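Local coordinates for protein pectinesterase 1 (Solanum lycopersicum, PDB 1XG2) that removes methyl esters from the galacturonate units of cell-wall pectin by hydrolysis, releasing methanol, and may prepare the wall for softening as fruit ripens, at residues A86-G91 with A112-A117; D128-T133 with V169-G174; S138-Y143 with N158-F163; Q177-T182 with F215-G220; K224-T229 with L254-Y259. All coordinates share one frame; numbering follows the deposited sequence.

Contact 1 of 5, residues A86-G91 with A112-A117; sequences AAVGQG and ALRVGA
Ala86 lays its CB over one face of the Arg114 guanidinium, towards the rim of the group, where it comes 3.3 Å from NH2. Arg114 gets there with CG anti to its backbone N (chi1 168°) and a bend at chi3, which folds the charged end back beside the neighbouring strand. At the guanidinium edge sits Val88, whose CG1 lies 4.0 Å from Arg114 NH1. The polar end has its partner elsewhere: NE donates to the backbone O of Phe80, and the Phe80 ring makes a cation-pi contact with the same arginine.

Behind these side chains two parallel strands run in step, Ala86 facing Arg114 and Ala87 facing Val115. Ala87 takes part in both backbone bonds: its N donates to Arg114 O at 2.9 Å, and its O receives Gly116 N at 2.8 Å. Beyond the strands the two segments turn together. Ala117 points its methyl toward segment 86-91, CB 3.3 Å from Gly89 O, and its CA sends a C-H to Val88 O. Gly116 has Val88 packed close against it; a beta carbon there would sit tight on CG1. Val88 and Gln90 also touch the bound inhibitor chain. Ladders of parallel strands, one coil upon the next, are the hallmark of the right-handed parallel beta-helix of the pectinesterase domain, the C-terminal part of the full-length protein.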
# COMPACT_ATOMS: atom_id res chain seq x y z
N ALA A 86 -6.83 -6.42 -8.05
CA ALA A 86 -6.23 -5.11 -7.80
C ALA A 86 -7.36 -4.09 -7.72
O ALA A 86 -8.25 -4.10 -8.57
CB ALA A 86 -5.28 -4.74 -8.93
N ALA A 87 -7.35 -3.22 -6.71
CA ALA A 87 -8.42 -2.24 -6.53
C ALA A 87 -7.85 -0.88 -6.14
O ALA A 87 -7.07 -0.77 -5.20
CB ALA A 87 -9.39 -2.71 -5.47
N VAL A 88 -8.26 0.15 -6.86
CA VAL A 88 -7.87 1.52 -6.56
C VAL A 88 -9.06 2.45 -6.42
O VAL A 88 -8.89 3.58 -6.01
CB VAL A 88 -6.86 2.07 -7.58
CG1 VAL A 88 -5.60 1.20 -7.61
CG2 VAL A 88 -7.46 2.18 -8.97
N GLY A 89 -10.26 1.96 -6.74
CA GLY A 89 -11.47 2.77 -6.63
C GLY A 89 -11.79 3.14 -5.18
O GLY A 89 -11.97 2.26 -4.34
N GLN A 90 -11.86 4.44 -4.91
CA GLN A 90 -12.11 4.98 -3.58
C GLN A 90 -13.30 4.30 -2.90
O GLN A 90 -14.33 4.11 -3.53
CB GLN A 90 -12.39 6.49 -3.68
CG GLN A 90 -12.64 7.20 -2.36
CD GLN A 90 -13.23 8.61 -2.59
OE1 GLN A 90 -12.59 9.45 -3.21
NE2 GLN A 90 -14.46 8.83 -2.10
N GLY A 91 -13.17 3.99 -1.61
CA GLY A 91 -14.25 3.41 -0.82
C GLY A 91 -14.49 1.92 -1.01
O GLY A 91 -15.48 1.39 -0.51
N ALA A 112 -1.38 -11.72 -4.41
CA ALA A 112 -2.79 -12.08 -4.39
C ALA A 112 -3.65 -10.83 -4.54
O ALA A 112 -4.34 -10.65 -5.55
CB ALA A 112 -3.14 -12.85 -3.13
N LEU A 113 -3.58 -9.95 -3.56
CA LEU A 113 -4.36 -8.72 -3.56
C LEU A 113 -3.47 -7.48 -3.57
O LEU A 113 -2.58 -7.34 -2.73
CB LEU A 113 -5.24 -8.67 -2.32
CG LEU A 113 -6.10 -7.42 -2.09
CD1 LEU A 113 -7.19 -7.29 -3.13
CD2 LEU A 113 -6.68 -7.46 -0.69
N ARG A 114 -3.75 -6.56 -4.49
CA ARG A 114 -3.18 -5.22 -4.43
C ARG A 114 -4.29 -4.21 -4.18
O ARG A 114 -5.30 -4.18 -4.87
CB ARG A 114 -2.42 -4.85 -5.69
CG ARG A 114 -2.07 -3.37 -5.77
CD ARG A 114 -1.02 -3.06 -6.82
NE ARG A 114 -1.47 -3.41 -8.16
CZ ARG A 114 -2.35 -2.71 -8.89
NH1 ARG A 114 -2.89 -1.59 -8.42
NH2 ARG A 114 -2.68 -3.14 -10.10
N VAL A 115 -4.08 -3.37 -3.18
CA VAL A 115 -4.99 -2.28 -2.89
C VAL A 115 -4.25 -0.95 -2.93
O VAL A 115 -3.24 -0.78 -2.25
CB VAL A 115 -5.65 -2.47 -1.53
CG1 VAL A 115 -6.65 -1.37 -1.26
CG2 VAL A 115 -6.34 -3.86 -1.46
N GLY A 116 -4.75 -0.03 -3.76
CA GLY A 116 -4.34 1.37 -3.79
C GLY A 116 -5.57 2.28 -3.77
O GLY A 116 -5.57 3.34 -4.38
N ALA A 117 -6.60 1.85 -3.03
CA ALA A 117 -7.88 2.52 -2.90
C ALA A 117 -7.95 3.16 -1.53
O ALA A 117 -7.78 2.50 -0.51
CB ALA A 117 -9.02 1.52 -3.06

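Contact 2 of 5, residues D128-T133 with V169-G174; sequences DAYQDT and VARKPG
Arg171 lies flat on Tyr130, the guanidinium and ring planes 15° apart and their centres 4.0 Å from each other. The stack is off-centre: CZ of Arg171 sits over the phenol end of the ring, 3.5 Å from Tyr130 CZ, while the CD methylene of Arg171 covers the same face further back in a CH-pi contact. The arginine starts with CG wedged between its own backbone N and carbonyl carbon (chi1 68°), and a bend at chi3 then lays the guanidinium along the ring. The two side chains cross at about a right angle.

At the guanidinium edge NH1 serves two acceptors. It forms a salt bridge to Asp128 OD2 at 2.7 Å, with OD2 in the guanidinium plane although NH1 stands well above the carboxylate plane; it also donates to Ala129 O at 3.0 Å, again from above the carbonyl plane. A water takes a bond from Arg171 NH2 and gives one to Asp128 OD1, closing a ring between the two charges. An alanine in place of Arg171 would probably leave the Asp128 carboxylate without this salt-bridge partner, Ala129 O without this donor, and one face of Tyr130 uncovered.

The loop continues into Gln131 and Asp132, the probable transition-state stabiliser and proton donor. One cation thus ties an acid at the end of strand 126-128, and a carbonyl and a ring of the loop after it, to 169-174, which is likely to limit movement of the loop just ahead of the probable catalytic residues.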
# COMPACT_ATOMS: atom_id res chain seq x y z
N ASP A 128 -4.12 -15.19 0.25
CA ASP A 128 -3.29 -16.39 0.28
C ASP A 128 -2.30 -16.38 -0.89
O ASP A 128 -2.71 -16.38 -2.04
CB ASP A 128 -4.20 -17.63 0.22
CG ASP A 128 -3.44 -18.94 -0.02
OD1 ASP A 128 -4.08 -20.01 0.05
OD2 ASP A 128 -2.24 -19.00 -0.32
N ALA A 129 -1.02 -16.33 -0.57
CA ALA A 129 0.07 -16.54 -1.53
C ALA A 129 1.36 -16.87 -0.76
O ALA A 129 1.31 -17.34 0.37
CB ALA A 129 0.24 -15.32 -2.43
N TYR A 130 2.50 -16.60 -1.37
CA TYR A 130 3.80 -16.84 -0.75
C TYR A 130 4.57 -15.53 -0.64
O TYR A 130 4.38 -14.81 0.33
CB TYR A 130 4.58 -17.93 -1.52
CG TYR A 130 4.03 -19.30 -1.28
CD1 TYR A 130 2.88 -19.72 -1.92
CD2 TYR A 130 4.62 -20.16 -0.35
CE1 TYR A 130 2.36 -20.97 -1.70
CE2 TYR A 130 4.09 -21.41 -0.11
CZ TYR A 130 2.96 -21.80 -0.79
OH TYR A 130 2.43 -23.04 -0.57
N GLN A 131 5.42 -15.22 -1.62
CA GLN A 131 6.17 -13.97 -1.58
C GLN A 131 5.28 -12.83 -2.08
O GLN A 131 4.68 -12.95 -3.13
CB GLN A 131 7.47 -14.07 -2.41
CG GLN A 131 8.23 -12.74 -2.55
CD GLN A 131 9.67 -12.91 -3.02
OE1 GLN A 131 10.07 -14.01 -3.45
NE2 GLN A 131 10.45 -11.84 -2.94
N ASP A 132 5.18 -11.75 -1.29
CA ASP A 132 4.43 -10.54 -1.67
C ASP A 132 2.91 -10.76 -1.76
O ASP A 132 2.25 -10.21 -2.63
CB ASP A 132 4.92 -9.96 -3.00
CG ASP A 132 6.24 -9.25 -2.90
OD1 ASP A 132 6.96 -9.44 -1.91
OD2 ASP A 132 6.64 -8.46 -3.80
N THR A 133 2.36 -11.57 -0.87
CA THR A 133 0.93 -11.86 -0.88
C THR A 133 0.03 -10.63 -1.01
O THR A 133 -0.86 -10.61 -1.85
CB THR A 133 0.56 -12.59 0.42
OG1 THR A 133 1.19 -13.87 0.45
CG2 THR A 133 -0.93 -12.88 0.48
N VAL A 169 -0.31 -15.19 9.16
CA VAL A 169 0.15 -16.56 9.22
C VAL A 169 1.32 -16.77 8.28
O VAL A 169 1.16 -16.79 7.04
CB VAL A 169 -0.98 -17.54 8.86
CG1 VAL A 169 -0.53 -18.98 9.12
CG2 VAL A 169 -2.25 -17.22 9.65
N ALA A 170 2.50 -16.91 8.85
CA ALA A 170 3.67 -17.27 8.06
C ALA A 170 3.63 -18.78 7.77
O ALA A 170 3.27 -19.57 8.64
CB ALA A 170 4.94 -16.89 8.79
N ARG A 171 3.97 -19.15 6.55
CA ARG A 171 3.93 -20.54 6.11
C ARG A 171 5.33 -21.03 5.71
O ARG A 171 6.28 -20.26 5.70
CB ARG A 171 2.96 -20.71 4.93
CG ARG A 171 3.41 -20.05 3.64
CD ARG A 171 2.28 -19.76 2.66
NE ARG A 171 1.56 -20.98 2.32
CZ ARG A 171 0.45 -21.05 1.59
NH1 ARG A 171 -0.08 -19.96 1.03
NH2 ARG A 171 -0.11 -22.23 1.37
N LYS A 172 5.43 -22.31 5.39
CA LYS A 172 6.72 -22.91 5.01
C LYS A 172 7.14 -22.40 3.64
O LYS A 172 6.41 -22.58 2.66
CB LYS A 172 6.63 -24.42 4.98
CG LYS A 172 7.98 -25.11 4.73
CD LYS A 172 7.79 -26.63 4.69
CE LYS A 172 9.11 -27.33 4.42
NZ LYS A 172 8.91 -28.60 3.68
N PRO A 173 8.29 -21.73 3.56
CA PRO A 173 8.78 -21.22 2.29
C PRO A 173 9.70 -22.22 1.58
O PRO A 173 9.80 -23.37 2.00
CB PRO A 173 9.58 -19.99 2.72
CG PRO A 173 10.22 -20.42 4.01
CD PRO A 173 9.21 -21.40 4.67
N GLY A 174 10.34 -21.78 0.51
CA GLY A 174 11.36 -22.59 -0.16
C GLY A 174 12.67 -22.67 0.61
O GLY A 174 12.90 -21.94 1.56
O HOH W 1 -2.72 -22.13 -0.18

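Contact 3 of 5, residues S138-Y143 with N158-F163; sequences SQRQFY and NAAVVF
Neighbouring strands from successive coils of the beta-helix meet here, 140-143 and 160-163, running 8° apart with their axes 4.7 Å from each other. Tyr143 and Phe163, paired in register, point the same way and form an offset stack, ring centroids 4.6 Å apart and planes at 21°. Both side chains have CG anti to the carbonyl carbon, which sets the rings side by side. Phe163 CE2 lies over one face of Tyr143 near its rim, and Val161 CG2 fills in beside the same ring, 3.5 Å from Tyr143 CE1. Leu134 touches both rings from the next sheet.

Four backbone bonds join the strands, the straightest from Tyr143 N to Val162 O at 2.9 Å. On the other face Phe142 CD1 packs 4.2 Å from Val162 CB, and helix 294-297 covers both. Arg140, on that face too, reaches Asp118 in a salt bridge and Ser100 of the inhibitor chain, while Asn158 bonds Asp110 of the inhibitor. Stacking of similar side chains at equivalent positions of successive coils, as Tyr143 on Phe163, is a recognised feature of the interior of parallel beta-helices.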
# COMPACT_ATOMS: atom_id res chain seq x y z
N SER A 138 -0.85 1.88 -1.39
CA SER A 138 -0.96 3.30 -1.08
C SER A 138 -2.35 3.57 -0.60
O SER A 138 -3.23 2.70 -0.69
CB SER A 138 -0.64 4.15 -2.31
OG SER A 138 -1.41 3.75 -3.43
N GLN A 139 -2.54 4.79 -0.11
CA GLN A 139 -3.81 5.28 0.44
C GLN A 139 -4.13 4.63 1.78
O GLN A 139 -3.34 3.86 2.32
CB GLN A 139 -4.98 5.15 -0.55
CG GLN A 139 -4.70 5.57 -2.00
CD GLN A 139 -4.60 7.08 -2.21
OE1 GLN A 139 -4.30 7.83 -1.29
NE2 GLN A 139 -4.80 7.52 -3.45
N ARG A 140 -5.29 4.99 2.34
CA ARG A 140 -5.68 4.54 3.68
C ARG A 140 -6.54 3.29 3.59
O ARG A 140 -7.55 3.26 2.89
CB ARG A 140 -6.43 5.63 4.44
CG ARG A 140 -5.56 6.80 4.86
CD ARG A 140 -6.33 8.04 5.29
NE ARG A 140 -7.09 8.63 4.20
CZ ARG A 140 -7.60 9.87 4.19
NH1 ARG A 140 -7.44 10.70 5.21
NH2 ARG A 140 -8.27 10.28 3.13
N GLN A 141 -6.14 2.27 4.36
CA GLN A 141 -6.73 0.94 4.30
C GLN A 141 -6.92 0.37 5.71
O GLN A 141 -6.12 0.61 6.60
CB GLN A 141 -5.85 -0.01 3.47
CG GLN A 141 -5.39 0.57 2.14
CD GLN A 141 -4.49 -0.35 1.32
OE1 GLN A 141 -3.83 0.10 0.38
NE2 GLN A 141 -4.48 -1.62 1.66
N PHE A 142 -7.99 -0.39 5.87
CA PHE A 142 -8.32 -1.07 7.11
C PHE A 142 -8.63 -2.53 6.80
O PHE A 142 -9.49 -2.82 5.95
CB PHE A 142 -9.53 -0.40 7.75
CG PHE A 142 -9.91 -0.96 9.10
CD1 PHE A 142 -9.04 -0.93 10.17
CD2 PHE A 142 -11.18 -1.50 9.29
CE1 PHE A 142 -9.41 -1.46 11.40
CE2 PHE A 142 -11.56 -2.02 10.53
CZ PHE A 142 -10.68 -2.00 11.56
N TYR A 143 -7.93 -3.41 7.49
CA TYR A 143 -8.11 -4.85 7.42
C TYR A 143 -8.63 -5.34 8.76
O TYR A 143 -8.05 -5.05 9.79
CB TYR A 143 -6.79 -5.56 7.08
CG TYR A 143 -6.33 -5.24 5.69
CD1 TYR A 143 -5.76 -4.00 5.39
CD2 TYR A 143 -6.45 -6.16 4.67
CE1 TYR A 143 -5.33 -3.69 4.10
CE2 TYR A 143 -6.03 -5.86 3.36
CZ TYR A 143 -5.49 -4.61 3.09
OH TYR A 143 -5.09 -4.29 1.81
N ASN A 158 3.28 0.90 0.74
CA ASN A 158 3.38 2.16 1.45
C ASN A 158 2.02 2.80 1.69
O ASN A 158 1.89 4.02 1.67
CB ASN A 158 4.30 3.10 0.68
CG ASN A 158 4.72 4.31 1.48
OD1 ASN A 158 4.90 4.22 2.72
ND2 ASN A 158 4.87 5.45 0.83
N ALA A 159 1.02 1.96 1.97
CA ALA A 159 -0.28 2.45 2.44
C ALA A 159 -0.13 3.05 3.82
O ALA A 159 0.84 2.79 4.51
CB ALA A 159 -1.30 1.31 2.49
N ALA A 160 -1.10 3.86 4.23
CA ALA A 160 -1.35 4.06 5.65
C ALA A 160 -2.40 3.01 5.98
O ALA A 160 -3.54 3.09 5.50
CB ALA A 160 -1.86 5.45 5.92
N VAL A 161 -2.01 2.01 6.76
CA VAL A 161 -2.80 0.80 6.90
C VAL A 161 -2.78 0.25 8.32
O VAL A 161 -1.72 0.14 8.95
CB VAL A 161 -2.35 -0.30 5.87
CG1 VAL A 161 -0.92 -0.70 6.08
CG2 VAL A 161 -3.26 -1.52 5.95
N VAL A 162 -3.97 -0.09 8.82
CA VAL A 162 -4.13 -0.80 10.08
C VAL A 162 -4.77 -2.18 9.86
O VAL A 162 -5.81 -2.30 9.21
CB VAL A 162 -4.99 0.01 11.05
CG1 VAL A 162 -5.22 -0.75 12.35
CG2 VAL A 162 -4.32 1.35 11.31
N PHE A 163 -4.11 -3.19 10.42
CA PHE A 163 -4.63 -4.55 10.52
C PHE A 163 -5.12 -4.73 11.95
O PHE A 163 -4.37 -4.52 12.90
CB PHE A 163 -3.55 -5.59 10.21
CG PHE A 163 -3.06 -5.52 8.80
CD1 PHE A 163 -2.08 -4.61 8.45
CD2 PHE A 163 -3.57 -6.38 7.83
CE1 PHE A 163 -1.64 -4.53 7.14
CE2 PHE A 163 -3.13 -6.30 6.52
CZ PHE A 163 -2.16 -5.39 6.18

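Contact 4 of 5, residues Q177-T182 with F215-G220; sequences QQNMVT and FPTYLG
This pairing belongs to the sheet of the beta-helix that borders the probable active site: Met180, in the middle of segment 177-182, lies against Asp153, the predicted nucleophile, and close to Arg221, which probably binds substrate. Met180 and Tyr218 run side by side in register. A bend at chi2 (-80°) brings the methionine methyl to the ring, CE 3.5 Å from Tyr218 CD1, and SD approaches obliquely in a Met-aromatic contact, 4.9 Å from the centroid. Next to this pair Gln178 crosses Pro216 obliquely, Gln178 CG 3.7 Å from Pro216 CG.

Backbone bonds zip the strands from Asn179 N, which donates to Pro216 O, through Tyr218 N to Asn179 O and Val181 N to Tyr218 O. Asn179 ND2 adds a weak bond to Thr217 OG1; its stronger partner is Arg171 O. At Val181 and Leu219 both segments turn a corner, and there Leu219 O accepts twice from Thr182: from N at 3.0 Å and from OG1 at 2.7 Å. The hydroxyl reaches it because OG1 sits between the backbone N and carbonyl carbon of Thr182 (chi1 64°). Thr182 OG1 also lies 3.3 Å from Gly220 CA, and a beta carbon on Gly220 would clash with it. A valine in place of Thr182 would probably leave Leu219 O with the backbone N-H as its one donor from this segment. Two bonds from one residue on one buried carbonyl thus pin the corner shortly before Arg221.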
# COMPACT_ATOMS: atom_id res chain seq x y z
N GLN A 177 14.97 -19.87 2.49
CA GLN A 177 14.26 -18.60 2.58
C GLN A 177 14.02 -18.22 4.02
O GLN A 177 14.03 -19.06 4.92
CB GLN A 177 12.96 -18.65 1.79
CG GLN A 177 13.21 -18.62 0.29
CD GLN A 177 11.95 -18.39 -0.51
OE1 GLN A 177 10.94 -19.05 -0.28
NE2 GLN A 177 12.00 -17.45 -1.44
N GLN A 178 13.82 -16.92 4.22
CA GLN A 178 13.49 -16.36 5.52
C GLN A 178 12.19 -15.55 5.38
O GLN A 178 12.07 -14.67 4.51
CB GLN A 178 14.60 -15.43 5.97
CG GLN A 178 16.00 -16.05 5.98
CD GLN A 178 17.01 -15.18 6.72
OE1 GLN A 178 17.82 -15.68 7.51
NE2 GLN A 178 16.96 -13.88 6.48
N ASN A 179 11.21 -15.87 6.22
CA ASN A 179 9.91 -15.20 6.17
C ASN A 179 10.00 -13.80 6.78
O ASN A 179 10.70 -13.59 7.76
CB ASN A 179 8.85 -16.00 6.91
CG ASN A 179 8.51 -17.30 6.23
OD1 ASN A 179 8.70 -17.44 5.03
ND2 ASN A 179 8.00 -18.27 7.00
N MET A 180 9.29 -12.87 6.16
CA MET A 180 9.15 -11.50 6.65
C MET A 180 7.68 -11.15 6.55
O MET A 180 7.13 -11.06 5.45
CB MET A 180 9.95 -10.51 5.80
CG MET A 180 11.35 -10.94 5.48
SD MET A 180 12.43 -10.61 6.87
CE MET A 180 13.78 -11.72 6.47
N VAL A 181 7.04 -10.92 7.70
CA VAL A 181 5.62 -10.55 7.75
C VAL A 181 5.39 -9.24 7.01
O VAL A 181 4.47 -9.15 6.21
CB VAL A 181 5.10 -10.41 9.18
CG1 VAL A 181 3.61 -10.00 9.19
CG2 VAL A 181 5.27 -11.73 9.94
N THR A 182 6.26 -8.26 7.25
CA THR A 182 6.16 -6.96 6.56
C THR A 182 7.44 -6.58 5.82
O THR A 182 8.53 -6.99 6.18
CB THR A 182 5.80 -5.81 7.52
OG1 THR A 182 6.84 -5.62 8.50
CG2 THR A 182 4.56 -6.12 8.32
N PHE A 215 13.48 -22.40 9.14
CA PHE A 215 12.92 -21.25 8.41
C PHE A 215 12.52 -20.18 9.41
O PHE A 215 11.49 -20.31 10.05
CB PHE A 215 11.70 -21.66 7.61
CG PHE A 215 11.96 -22.76 6.64
CD1 PHE A 215 12.66 -22.51 5.47
CD2 PHE A 215 11.51 -24.05 6.90
CE1 PHE A 215 12.90 -23.54 4.55
CE2 PHE A 215 11.76 -25.08 5.99
CZ PHE A 215 12.45 -24.83 4.83
N PRO A 216 13.33 -19.14 9.54
CA PRO A 216 13.06 -18.10 10.52
C PRO A 216 11.96 -17.18 9.99
O PRO A 216 11.75 -17.12 8.78
CB PRO A 216 14.39 -17.35 10.60
CG PRO A 216 14.93 -17.47 9.21
CD PRO A 216 14.55 -18.84 8.76
N THR A 217 11.27 -16.52 10.91
CA THR A 217 10.26 -15.54 10.54
C THR A 217 10.54 -14.27 11.31
O THR A 217 10.71 -14.29 12.53
CB THR A 217 8.85 -16.06 10.89
OG1 THR A 217 8.55 -17.22 10.10
CG2 THR A 217 7.79 -15.06 10.54
N TYR A 218 10.60 -13.16 10.59
CA TYR A 218 10.79 -11.86 11.21
C TYR A 218 9.53 -11.03 11.01
O TYR A 218 8.77 -11.26 10.08
CB TYR A 218 11.97 -11.13 10.59
CG TYR A 218 13.30 -11.85 10.73
CD1 TYR A 218 13.68 -12.82 9.82
CD2 TYR A 218 14.18 -11.54 11.78
CE1 TYR A 218 14.90 -13.48 9.93
CE2 TYR A 218 15.42 -12.20 11.89
CZ TYR A 218 15.76 -13.17 10.97
OH TYR A 218 16.97 -13.82 11.05
N LEU A 219 9.33 -10.06 11.88
CA LEU A 219 8.21 -9.13 11.79
C LEU A 219 8.32 -8.22 10.57
O LEU A 219 7.31 -7.83 10.00
CB LEU A 219 8.12 -8.30 13.07
CG LEU A 219 7.79 -9.09 14.33
CD1 LEU A 219 7.97 -8.21 15.59
CD2 LEU A 219 6.38 -9.69 14.26
N GLY A 220 9.54 -7.86 10.19
CA GLY A 220 9.76 -7.08 8.99
C GLY A 220 11.21 -6.85 8.64
O GLY A 220 12.12 -7.16 9.43

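Contact 5 of 5, residues K224-T229 with L254-Y259; sequences KEYSRT and LKTLYY
Thr256 sits over one face of the Tyr226 ring, its CB 3.9 Å from the centroid in a CH-pi contact, with the methyl CG2 extending toward the phenol end. Its OG1 lies between the backbone N and carbonyl carbon (chi1 47°), turned to Glu225, and donates to Glu225 O at 2.6 Å. A water gives bonds to both Thr256 OG1 and Glu225 OE1, bridging the extended glutamate to the threonine.

Further along, Tyr259 brings its hydroxyl to Ser227, OH and OG 2.6 Å apart, with OG near the ring plane at the edge. Ser227 OG also bonds Gln184 O. Thr229 crosses the same ring obliquely, CB 3.7 Å from Tyr259 CE1, and a second water links Thr229 OG1 with Tyr259 OH. Trp245 stacks on the ring from outside the two segments.

The backbones come together after the type I turn from Lys224 to Ser227: Tyr258 N donates to Ser227 O at 2.9 Å and Thr229 N to Tyr258 O at 3.0 Å. Lys224 itself makes a salt bridge to Asp117 of the inhibitor chain. Hydroxyls and waters thus do much of the joining, which is likely to hold the turn after Arg221 and Trp223, the probable substrate-binding residues, against the next coil.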
# COMPACT_ATOMS: atom_id res chain seq x y z
N LYS A 224 12.43 0.05 2.18
CA LYS A 224 12.82 1.43 1.88
C LYS A 224 13.34 2.14 3.11
O LYS A 224 13.19 1.66 4.23
CB LYS A 224 11.66 2.20 1.25
CG LYS A 224 11.13 1.56 -0.04
CD LYS A 224 12.14 1.73 -1.19
CE LYS A 224 11.78 0.89 -2.38
NZ LYS A 224 10.91 1.62 -3.31
N GLU A 225 13.95 3.30 2.87
CA GLU A 225 14.84 3.93 3.85
C GLU A 225 14.12 4.38 5.12
O GLU A 225 14.69 4.32 6.23
CB GLU A 225 15.53 5.12 3.18
CG GLU A 225 16.74 5.64 3.93
CD GLU A 225 17.39 6.84 3.23
OE1 GLU A 225 18.35 7.41 3.80
OE2 GLU A 225 16.94 7.21 2.13
N TYR A 226 12.88 4.83 4.96
CA TYR A 226 12.05 5.25 6.08
C TYR A 226 10.91 4.29 6.40
O TYR A 226 9.83 4.71 6.82
CB TYR A 226 11.55 6.67 5.83
CG TYR A 226 12.70 7.65 5.88
CD1 TYR A 226 13.50 7.88 4.77
CD2 TYR A 226 13.03 8.30 7.06
CE1 TYR A 226 14.59 8.77 4.83
CE2 TYR A 226 14.10 9.19 7.12
CZ TYR A 226 14.87 9.41 6.01
OH TYR A 226 15.93 10.29 6.08
N SER A 227 11.19 2.99 6.25
CA SER A 227 10.26 1.91 6.59
C SER A 227 9.67 2.18 7.97
O SER A 227 10.39 2.53 8.90
CB SER A 227 10.99 0.55 6.60
OG SER A 227 10.09 -0.54 6.61
N ARG A 228 8.36 2.05 8.10
CA ARG A 228 7.69 2.38 9.35
C ARG A 228 6.58 1.39 9.66
O ARG A 228 5.56 1.35 8.99
CB ARG A 228 7.13 3.79 9.31
CG ARG A 228 6.45 4.20 10.60
CD ARG A 228 6.46 5.67 10.87
NE ARG A 228 5.48 6.33 10.03
CZ ARG A 228 4.71 7.34 10.40
NH1 ARG A 228 4.82 7.87 11.61
NH2 ARG A 228 3.83 7.85 9.55
N THR A 229 6.80 0.59 10.71
CA THR A 229 5.95 -0.51 11.06
C THR A 229 5.88 -0.64 12.58
O THR A 229 6.91 -0.55 13.26
CB THR A 229 6.52 -1.80 10.46
OG1 THR A 229 6.57 -1.69 9.03
CG2 THR A 229 5.61 -2.99 10.73
N LEU A 254 18.85 1.41 8.84
CA LEU A 254 18.76 1.00 10.24
C LEU A 254 18.64 2.18 11.22
O LEU A 254 18.10 2.02 12.30
CB LEU A 254 19.94 0.08 10.62
CG LEU A 254 20.08 -1.19 9.79
CD1 LEU A 254 21.12 -2.12 10.42
CD2 LEU A 254 18.73 -1.90 9.62
N LYS A 255 19.10 3.35 10.81
CA LYS A 255 18.96 4.56 11.61
C LYS A 255 17.70 5.36 11.31
O LYS A 255 17.27 6.17 12.13
CB LYS A 255 20.17 5.48 11.38
CG LYS A 255 21.53 4.91 11.81
CD LYS A 255 22.65 5.92 11.48
CE LYS A 255 23.98 5.57 12.16
NZ LYS A 255 25.14 5.94 11.31
N THR A 256 17.13 5.18 10.11
CA THR A 256 16.02 6.02 9.64
C THR A 256 14.65 5.32 9.63
O THR A 256 13.61 5.99 9.59
CB THR A 256 16.32 6.53 8.22
OG1 THR A 256 16.77 5.45 7.39
CG2 THR A 256 17.48 7.54 8.23
N LEU A 257 14.64 3.99 9.64
CA LEU A 257 13.40 3.25 9.82
C LEU A 257 12.84 3.52 11.22
O LEU A 257 13.57 3.99 12.12
CB LEU A 257 13.61 1.74 9.57
CG LEU A 257 14.55 0.98 10.54
CD1 LEU A 257 13.85 0.61 11.82
CD2 LEU A 257 15.10 -0.27 9.86
N TYR A 258 11.55 3.26 11.40
CA TYR A 258 10.92 3.27 12.71
C TYR A 258 10.10 2.00 12.85
O TYR A 258 9.01 1.88 12.27
CB TYR A 258 10.00 4.49 12.89
CG TYR A 258 9.42 4.58 14.29
CD1 TYR A 258 8.23 3.92 14.63
CD2 TYR A 258 10.04 5.34 15.27
CE1 TYR A 258 7.69 4.00 15.91
CE2 TYR A 258 9.50 5.43 16.56
CZ TYR A 258 8.33 4.76 16.87
OH TYR A 258 7.81 4.84 18.14
N TYR A 259 10.63 1.06 13.62
CA TYR A 259 9.97 -0.19 13.94
C TYR A 259 9.69 -0.20 15.44
O TYR A 259 10.60 -0.02 16.24
CB TYR A 259 10.84 -1.38 13.54
CG TYR A 259 10.91 -1.67 12.05
CD1 TYR A 259 10.06 -1.04 11.15
CD2 TYR A 259 11.84 -2.58 11.55
CE1 TYR A 259 10.13 -1.31 9.79
CE2 TYR A 259 11.90 -2.88 10.20
CZ TYR A 259 11.05 -2.24 9.32
OH TYR A 259 11.13 -2.52 7.99
O HOH W 2 18.99 5.98 5.93
O HOH W 3 10.86 5.70 9.56
O HOH W 4 8.43 -3.53 7.55

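In the fold
All five contacts join parts of one parallel beta-helix. Contacts 1 and 4 lie about 25 Å apart, centre to centre, on the same sheet; contacts 3 and 5 share another, and contact 2 links a loop to the end of a strand in the third. Contact 3 is wholly buried and packs ring on ring; contact 2, at the surface, relies on charge, and contact 5, partly buried, on hydroxyls and water. Contacts 1 and 4 are buried too, and contact 1 touches contact 3 where Val115 meets Tyr143. Contacts 2 and 4 meet where Pro173 packs on Phe215, and Thr182 of contact 4 packs on Thr229 of contact 5. The inhibitor chain touches contacts 1, 3 and 5.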